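Local coordinates for adenosine monophosphate-protein transferase vopS (Vibrio parahaemolyticus, PDB 3LET) that transfers AMP from ATP to a threonine of host Rho GTPases, blocking their binding to downstream effectors and so inhibiting actin assembly in infected cells, at residues A[251-256]-A[264-269]; A[202-207]-A[286-291]. One frame throughout, in Å; residues are numbered along the deposited sequence.

Interaction 1 of 2, residues A[251-256]-A[264-269]; sequences GFLKEN and GKHLFA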
ATOM      1  N   GLY A 251       2.028 -13.271   1.460  1.00 15.19           N
ATOM      2  CA  GLY A 251       3.231 -13.698   2.186  1.00 16.87           C
ATOM      3  C   GLY A 251       2.904 -14.143   3.602  1.00 17.48           C
ATOM      4  O   GLY A 251       2.846 -15.338   3.865  1.00 24.88           O
ATOM      5  N   PHE A 252       2.610 -13.201   4.494  1.00 14.84           N
ATOM      6  CA  PHE A 252       2.434 -13.539   5.911  1.00 14.59           C
ATOM      7  C   PHE A 252       1.340 -14.613   6.152  1.00 22.08           C
ATOM      8  O   PHE A 252       1.566 -15.584   6.868  1.00 21.38           O
ATOM      9  CB  PHE A 252       2.094 -12.308   6.739  1.00 15.30           C
ATOM     10  CG  PHE A 252       1.964 -12.601   8.214  1.00 18.27           C
ATOM     11  CD1 PHE A 252       3.098 -12.807   8.989  1.00 20.37           C
ATOM     12  CD2 PHE A 252       0.724 -12.667   8.813  1.00 25.31           C
ATOM     13  CE1 PHE A 252       2.995 -13.079  10.348  1.00 26.59           C
ATOM     14  CE2 PHE A 252       0.606 -12.947  10.184  1.00 30.94           C
ATOM     15  CZ  PHE A 252       1.741 -13.145  10.943  1.00 20.14           C
ATOM     16  N   LEU A 253       0.165 -14.444   5.558  1.00 19.46           N
ATOM     17  CA  LEU A 253      -0.947 -15.375   5.815  1.00 20.75           C
ATOM     18  C   LEU A 253      -0.758 -16.727   5.125  1.00 28.28           C
ATOM     19  O   LEU A 253      -1.505 -17.664   5.385  1.00 25.70           O
ATOM     20  CB  LEU A 253      -2.288 -14.757   5.420  1.00 20.48           C
ATOM     21  CG  LEU A 253      -2.692 -13.576   6.304  1.00 17.41           C
ATOM     22  CD1 LEU A 253      -3.978 -12.901   5.816  1.00 21.55           C
ATOM     23  CD2 LEU A 253      -2.846 -14.046   7.778  1.00 18.29           C
ATOM     24  N   LYS A 254       0.244 -16.821   4.255  1.00 29.05           N
ATOM     25  CA  LYS A 254       0.656 -18.097   3.662  1.00 33.02           C
ATOM     26  C   LYS A 254       1.751 -18.809   4.493  1.00 37.45           C
ATOM     27  O   LYS A 254       1.719 -20.025   4.662  1.00 38.73           O
ATOM     28  CB  LYS A 254       1.153 -17.862   2.227  1.00 35.68           C
ATOM     29  CG  LYS A 254       0.126 -17.220   1.289  1.00 28.65           C
ATOM     30  CD  LYS A 254      -0.404 -18.206   0.233  1.00 44.33           C
ATOM     31  CE  LYS A 254      -0.592 -17.555  -1.169  1.00 42.87           C
ATOM     32  NZ  LYS A 254       0.656 -16.854  -1.727  1.00 27.96           N
ATOM     33  N   GLU A 255       2.717 -18.058   5.014  1.00 36.18           N
ATOM     34  CA  GLU A 255       3.801 -18.638   5.820  1.00 42.92           C
ATOM     35  C   GLU A 255       3.302 -19.027   7.204  1.00 46.18           C
ATOM     36  O   GLU A 255       3.868 -19.894   7.868  1.00 45.21           O
ATOM     37  CB  GLU A 255       4.941 -17.634   5.996  1.00 38.10           C
ATOM     38  CG  GLU A 255       5.430 -17.014   4.715  1.00 58.83           C
ATOM     39  CD  GLU A 255       6.559 -17.797   4.099  1.00 77.53           C
ATOM     40  OE1 GLU A 255       6.694 -18.994   4.436  1.00 80.66           O
ATOM     41  OE2 GLU A 255       7.313 -17.215   3.285  1.00 79.76           O
ATOM     42  N   ASN A 256       2.253 -18.344   7.640  1.00 30.23           N
ATOM     43  CA  ASN A 256       1.682 -18.536   8.962  1.00 26.25           C
ATOM     44  C   ASN A 256       0.173 -18.687   8.773  1.00 31.05           C
ATOM     45  O   ASN A 256      -0.576 -17.742   9.005  1.00 28.38           O
ATOM     46  CB  ASN A 256       1.976 -17.323   9.847  1.00 31.47           C
ATOM     47  CG  ASN A 256       3.419 -16.867   9.750  1.00 46.15           C
ATOM     48  OD1 ASN A 256       4.301 -17.435  10.392  1.00 46.32           O
ATOM     49  ND2 ASN A 256       3.669 -15.834   8.939  1.00 40.62           N
ATOM     50  N   GLY A 264     -11.376 -14.317   8.097  1.00 15.54           N
ATOM     51  CA  GLY A 264     -12.057 -13.058   7.849  1.00 17.17           C
ATOM     52  C   GLY A 264     -11.491 -11.936   8.711  1.00 16.76           C
ATOM     53  O   GLY A 264     -11.328 -10.801   8.274  1.00 14.78           O
ATOM     54  N   LYS A 265     -11.226 -12.249   9.973  1.00 15.05           N
ATOM     55  CA  LYS A 265     -10.687 -11.257  10.904  1.00 17.75           C
ATOM     56  C   LYS A 265      -9.333 -10.736  10.451  1.00 15.20           C
ATOM     57  O   LYS A 265      -9.050  -9.543  10.573  1.00 14.66           O
ATOM     58  CB  LYS A 265     -10.550 -11.866  12.308  1.00 17.76           C
ATOM     59  CG  LYS A 265     -11.899 -12.119  12.927  1.00 15.98           C
ATOM     60  CD  LYS A 265     -11.752 -12.581  14.375  1.00 24.49           C
ATOM     61  CE  LYS A 265     -12.802 -13.604  14.740  1.00 51.34           C
ATOM     62  NZ  LYS A 265     -14.006 -12.922  15.201  1.00 55.10           N
ATOM     63  N   HIS A 266      -8.485 -11.643   9.991  1.00 14.03           N
ATOM     64  CA  HIS A 266      -7.139 -11.264   9.560  1.00 18.07           C
ATOM     65  C   HIS A 266      -7.197 -10.435   8.287  1.00 21.19           C
ATOM     66  O   HIS A 266      -6.401  -9.525   8.105  1.00 16.63           O
ATOM     67  CB  HIS A 266      -6.270 -12.498   9.322  1.00 15.55           C
ATOM     68  CG  HIS A 266      -5.836 -13.168  10.585  1.00 18.41           C
ATOM     69  ND1 HIS A 266      -4.740 -12.743  11.303  1.00 21.90           N
ATOM     70  CD2 HIS A 266      -6.356 -14.215  11.271  1.00 21.48           C
ATOM     71  CE1 HIS A 266      -4.594 -13.508  12.375  1.00 36.66           C
ATOM     72  NE2 HIS A 266      -5.558 -14.412  12.378  1.00 27.57           N
ATOM     73  N   LEU A 267      -8.138 -10.743   7.400  1.00 13.63           N
ATOM     74  CA  LEU A 267      -8.287  -9.916   6.201  1.00  9.94           C
ATOM     75  C   LEU A 267      -8.811  -8.526   6.523  1.00 19.06           C
ATOM     76  O   LEU A 267      -8.322  -7.532   6.002  1.00 18.38           O
ATOM     77  CB  LEU A 267      -9.196 -10.615   5.185  1.00 11.29           C
ATOM     78  CG  LEU A 267      -8.551 -11.902   4.619  1.00 16.69           C
ATOM     79  CD1 LEU A 267      -9.591 -12.580   3.725  1.00 17.72           C
ATOM     80  CD2 LEU A 267      -7.254 -11.600   3.822  1.00 18.02           C
ATOM     81  N   PHE A 268      -9.815  -8.464   7.380  1.00 11.15           N
ATOM     82  CA  PHE A 268     -10.380  -7.190   7.839  1.00 12.73           C
ATOM     83  C   PHE A 268      -9.284  -6.331   8.480  1.00 13.94           C
ATOM     84  O   PHE A 268      -9.140  -5.142   8.178  1.00 12.07           O
ATOM     85  CB  PHE A 268     -11.503  -7.493   8.862  1.00 12.02           C
ATOM     86  CG  PHE A 268     -12.076  -6.265   9.529  1.00 15.11           C
ATOM     87  CD1 PHE A 268     -13.269  -5.692   9.069  1.00 15.77           C
ATOM     88  CD2 PHE A 268     -11.429  -5.697  10.628  1.00 13.85           C
ATOM     89  CE1 PHE A 268     -13.787  -4.591   9.651  1.00 19.71           C
ATOM     90  CE2 PHE A 268     -11.956  -4.583  11.234  1.00 13.24           C
ATOM     91  CZ  PHE A 268     -13.135  -4.011  10.738  1.00 15.33           C
ATOM     92  N   ALA A 269      -8.507  -6.930   9.381  1.00 15.49           N
ATOM     93  CA  ALA A 269      -7.447  -6.204  10.082  1.00 14.93           C
ATOM     94  C   ALA A 269      -6.406  -5.693   9.093  1.00 15.54           C
ATOM     95  O   ALA A 269      -5.902  -4.573   9.214  1.00 15.90           O
ATOM     96  CB  ALA A 269      -6.749  -7.139  11.128  1.00 15.23           C
TER
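Leu253 pushes the fork of its side chain against two consecutive residues of the neighbouring helix, His266 and Leu267. Its CD1 rests on Leu267 CD2 at 4.0 Å, while its CD2 lies 4.1 Å from His266 CB and reaches the base of the imidazole, approaching the ring obliquely. With CG beside the backbone N (chi1 -67°), Leu253 spreads its two methyls over these adjacent residues, and its side chain crosses both at a slant. No hydrogen bond joins the segments; all three touching side chains are buried and only carbon atoms meet. Around it, His248 also packs on Leu253, Leu146 and Val258 border His266, and Leu267 continues onto Ile249 and Leu288.

Just beyond Leu253 the helix ends, and its last turn is tied to itself. Phe252 O accepts from both Asn256 N and Asn256 ND2, the latter at 3.0 Å and tilted 16° from the carbonyl plane, and Asn256 CB lies over one face of the Phe252 ring near its rim. The contact thus packs the end of helix 238-255 on helix 260-274 across a short connection, within the all-helical Fic fold; helix 260-274 leads directly into the Fic motif.

Interaction 2 of 2, residues A[202-207]-A[286-291]; sequences KDLLNM and RMLYAI
From its CB, directed at helix 281-295, Leu204 extends into two methyl groups that each find a different residue of that helix. CB and CG carry the fork forward without close partners of their own in 286-291. At the end, CD1 meets Ile291 CG2 at 3.8 Å and CD2 meets Leu288 CD2 at 4.1 Å, so a single leucine from the loop reaches two residues about one helical turn apart. In Ile291, CG1 stands beside the backbone N (chi1 -65°), which puts CG2 anti to that N and turns it to Leu204. Leu204 and Leu288 run antiparallel past one another at their ends, whereas Leu204 and Ile291 meet at an angle.

Asp203 OD1 accepts from Leu205 N at 2.9 Å in an Asx turn, the N-H pointing well at the oxygen (159°) but coming from above the carboxylate plane. An inverse gamma turn centred on Leu205, with a weak Asn206 N to Leu204 O bond, overlaps it, and Asn206 N-caps helix 207-217 through Asn209 N. Leu210 and Leu213 of that helix also pack on Leu288, and Leu194 and Tyr197 of helix 184-199 on Ile291. Lys202 O is hydrogen-bonded to Arg295 farther along helix 281-295, but against 286-291 the loop is held by methyl packing and burial of apolar surface, while polar bonds within the loop probably help set its shape.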
ATOM      1  N   LYS A 202     -12.806 -17.279  -6.146  1.00 25.49           N
ATOM      2  CA  LYS A 202     -11.627 -16.450  -6.392  1.00 24.23           C
ATOM      3  C   LYS A 202     -10.743 -16.349  -5.148  1.00 24.46           C
ATOM      4  O   LYS A 202     -11.226 -16.142  -4.043  1.00 20.25           O
ATOM      5  CB  LYS A 202     -12.003 -15.056  -6.922  1.00 26.69           C
ATOM      6  CG  LYS A 202     -11.906 -15.016  -8.445  1.00 50.42           C
ATOM      7  CD  LYS A 202     -12.213 -13.661  -9.044  1.00 63.33           C
ATOM      8  CE  LYS A 202     -12.196 -13.738 -10.567  1.00 77.65           C
ATOM      9  NZ  LYS A 202     -12.352 -12.405 -11.218  1.00 87.28           N
ATOM     10  N   ASP A 203      -9.438 -16.484  -5.353  1.00 17.48           N
ATOM     11  CA  ASP A 203      -8.480 -16.413  -4.263  1.00 19.44           C
ATOM     12  C   ASP A 203      -8.406 -15.000  -3.693  1.00 21.32           C
ATOM     13  O   ASP A 203      -8.098 -14.068  -4.420  1.00 21.00           O
ATOM     14  CB  ASP A 203      -7.102 -16.822  -4.780  1.00 22.29           C
ATOM     15  CG  ASP A 203      -6.078 -16.997  -3.657  1.00 25.57           C
ATOM     16  OD1 ASP A 203      -6.438 -16.840  -2.465  1.00 25.89           O
ATOM     17  OD2 ASP A 203      -4.907 -17.309  -3.967  1.00 26.11           O
ATOM     18  N   LEU A 204      -8.688 -14.851  -2.397  1.00 16.55           N
ATOM     19  CA  LEU A 204      -8.624 -13.563  -1.734  1.00 17.66           C
ATOM     20  C   LEU A 204      -7.193 -13.184  -1.363  1.00 16.19           C
ATOM     21  O   LEU A 204      -6.910 -12.010  -1.120  1.00 18.22           O
ATOM     22  CB  LEU A 204      -9.467 -13.595  -0.449  1.00 21.78           C
ATOM     23  CG  LEU A 204     -10.926 -14.029  -0.664  1.00 21.31           C
ATOM     24  CD1 LEU A 204     -11.675 -13.978   0.645  1.00 23.76           C
ATOM     25  CD2 LEU A 204     -11.586 -13.127  -1.717  1.00 21.54           C
ATOM     26  N   LEU A 205      -6.295 -14.161  -1.314  1.00 15.07           N
ATOM     27  CA  LEU A 205      -4.926 -13.882  -0.874  1.00 12.59           C
ATOM     28  C   LEU A 205      -4.093 -13.540  -2.094  1.00 18.18           C
ATOM     29  O   LEU A 205      -3.101 -14.214  -2.424  1.00 15.05           O
ATOM     30  CB  LEU A 205      -4.340 -15.102  -0.161  1.00 17.11           C
ATOM     31  CG  LEU A 205      -5.208 -15.500   1.038  1.00 23.00           C
ATOM     32  CD1 LEU A 205      -4.565 -16.664   1.804  1.00 24.43           C
ATOM     33  CD2 LEU A 205      -5.454 -14.341   1.961  1.00 21.84           C
ATOM     34  N   ASN A 206      -4.549 -12.517  -2.801  1.00 17.16           N
ATOM     35  CA  ASN A 206      -3.996 -12.181  -4.099  1.00 12.19           C
ATOM     36  C   ASN A 206      -4.346 -10.709  -4.305  1.00 11.72           C
ATOM     37  O   ASN A 206      -5.519 -10.372  -4.450  1.00 15.85           O
ATOM     38  CB  ASN A 206      -4.612 -13.101  -5.158  1.00 15.21           C
ATOM     39  CG  ASN A 206      -4.158 -12.766  -6.562  1.00 21.57           C
ATOM     40  OD1 ASN A 206      -4.155 -11.605  -6.947  1.00 18.15           O
ATOM     41  ND2 ASN A 206      -3.767 -13.785  -7.330  1.00 19.24           N
ATOM     42  N   MET A 207      -3.346  -9.814  -4.295  1.00 11.54           N
ATOM     43  CA  MET A 207      -3.655  -8.384  -4.274  1.00 13.55           C
ATOM     44  C   MET A 207      -4.305  -7.958  -5.590  1.00 18.14           C
ATOM     45  O   MET A 207      -5.160  -7.055  -5.598  1.00 15.19           O
ATOM     46  CB  MET A 207      -2.371  -7.564  -3.990  1.00 16.13           C
ATOM     47  CG  MET A 207      -2.587  -6.078  -3.803  1.00 19.23           C
ATOM     48  SD  MET A 207      -3.647  -5.742  -2.382  1.00 21.80           S
ATOM     49  CE  MET A 207      -3.861  -3.972  -2.530  1.00 30.41           C
ATOM     50  N   ARG A 286     -14.743  -5.123   5.443  1.00 15.03           N
ATOM     51  CA  ARG A 286     -16.011  -5.814   5.772  1.00 14.66           C
ATOM     52  C   ARG A 286     -16.439  -6.791   4.694  1.00 14.34           C
ATOM     53  O   ARG A 286     -16.925  -7.868   4.994  1.00 13.06           O
ATOM     54  CB  ARG A 286     -17.115  -4.784   6.016  1.00 12.84           C
ATOM     55  CG  ARG A 286     -16.795  -3.923   7.223  1.00 15.13           C
ATOM     56  CD  ARG A 286     -18.016  -3.210   7.813  1.00 18.43           C
ATOM     57  NE  ARG A 286     -17.576  -2.404   8.963  1.00 19.13           N
ATOM     58  CZ  ARG A 286     -17.096  -1.178   8.852  1.00 25.70           C
ATOM     59  NH1 ARG A 286     -17.054  -0.597   7.658  1.00 27.20           N
ATOM     60  NH2 ARG A 286     -16.669  -0.524   9.924  1.00 32.43           N
ATOM     61  N   MET A 287     -16.257  -6.428   3.428  1.00 13.17           N
ATOM     62  CA  MET A 287     -16.603  -7.367   2.363  1.00 13.01           C
ATOM     63  C   MET A 287     -15.696  -8.602   2.458  1.00 11.75           C
ATOM     64  O   MET A 287     -16.176  -9.735   2.331  1.00 12.91           O
ATOM     65  CB  MET A 287     -16.500  -6.676   0.995  1.00 12.78           C
ATOM     66  CG  MET A 287     -16.617  -7.607  -0.209  1.00 19.35           C
ATOM     67  SD  MET A 287     -18.322  -8.228  -0.391  1.00 20.96           S
ATOM     68  CE  MET A 287     -19.124  -6.769  -1.099  1.00 21.26           C
ATOM     69  N   LEU A 288     -14.381  -8.434   2.671  1.00  9.58           N
ATOM     70  CA  LEU A 288     -13.522  -9.645   2.772  1.00 10.01           C
ATOM     71  C   LEU A 288     -13.843 -10.496   4.010  1.00 12.16           C
ATOM     72  O   LEU A 288     -13.768 -11.722   3.962  1.00 13.97           O
ATOM     73  CB  LEU A 288     -12.014  -9.318   2.770  1.00 11.59           C
ATOM     74  CG  LEU A 288     -11.541  -8.666   1.462  1.00 12.85           C
ATOM     75  CD1 LEU A 288     -10.036  -8.422   1.552  1.00 11.83           C
ATOM     76  CD2 LEU A 288     -11.835  -9.514   0.252  1.00 18.95           C
ATOM     77  N   TYR A 289     -14.190  -9.848   5.114  1.00 13.23           N
ATOM     78  CA  TYR A 289     -14.566 -10.577   6.326  1.00 15.31           C
ATOM     79  C   TYR A 289     -15.785 -11.441   6.006  1.00 14.60           C
ATOM     80  O   TYR A 289     -15.798 -12.640   6.328  1.00 16.78           O
ATOM     81  CB  TYR A 289     -14.922  -9.593   7.449  1.00 11.83           C
ATOM     82  CG  TYR A 289     -15.480 -10.288   8.693  1.00 12.35           C
ATOM     83  CD1 TYR A 289     -14.620 -10.924   9.599  1.00 16.48           C
ATOM     84  CD2 TYR A 289     -16.854 -10.293   8.952  1.00 13.46           C
ATOM     85  CE1 TYR A 289     -15.106 -11.551  10.747  1.00 15.44           C
ATOM     86  CE2 TYR A 289     -17.369 -10.943  10.115  1.00 13.02           C
ATOM     87  CZ  TYR A 289     -16.491 -11.555  10.993  1.00 21.53           C
ATOM     88  OH  TYR A 289     -17.002 -12.197  12.112  1.00 19.25           O
ATOM     89  N   ALA A 290     -16.808 -10.825   5.399  1.00 12.74           N
ATOM     90  CA  ALA A 290     -18.050 -11.537   5.061  1.00 15.27           C
ATOM     91  C   ALA A 290     -17.799 -12.671   4.083  1.00 15.51           C
ATOM     92  O   ALA A 290     -18.347 -13.749   4.237  1.00 13.62           O
ATOM     93  CB  ALA A 290     -19.099 -10.589   4.480  1.00 18.14           C
ATOM     94  N   ILE A 291     -17.003 -12.441   3.048  1.00 12.55           N
ATOM     95  CA  ILE A 291     -16.745 -13.513   2.099  1.00 13.73           C
ATOM     96  C   ILE A 291     -16.051 -14.670   2.804  1.00 16.15           C
ATOM     97  O   ILE A 291     -16.413 -15.829   2.599  1.00 16.84           O
ATOM     98  CB  ILE A 291     -15.869 -13.038   0.941  1.00 15.27           C
ATOM     99  CG1 ILE A 291     -16.617 -11.981   0.112  1.00 12.22           C
ATOM    100  CG2 ILE A 291     -15.440 -14.218   0.057  1.00 14.71           C
ATOM    101  CD1 ILE A 291     -15.647 -11.196  -0.830  1.00 15.63           C
TER

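How the interactions relate
Helices 260-274 and 281-295 follow each other in the chain, and interactions 1 and 2, centred about 10 Å apart, touch through these helices and through the loop carrying Leu205. Leu267 touches Leu288, so the apolar cores are continuous; Leu267 CD2 also lies 3.8 Å from Leu205 CD2. Elsewhere on the same pair of helices, Gly264 C packs 3.4 Å from Tyr289 CD1, and Phe268 CE1 is 3.9 Å from Arg286 CG. Arg286, by similarity an ATP ligand, also makes a salt bridge with Glu307. Side chains of Leu267 and Arg286 are about 10 Å apart, those of Leu288 and Asn281 about 9 Å: both contacts lie near the probable nucleotide site.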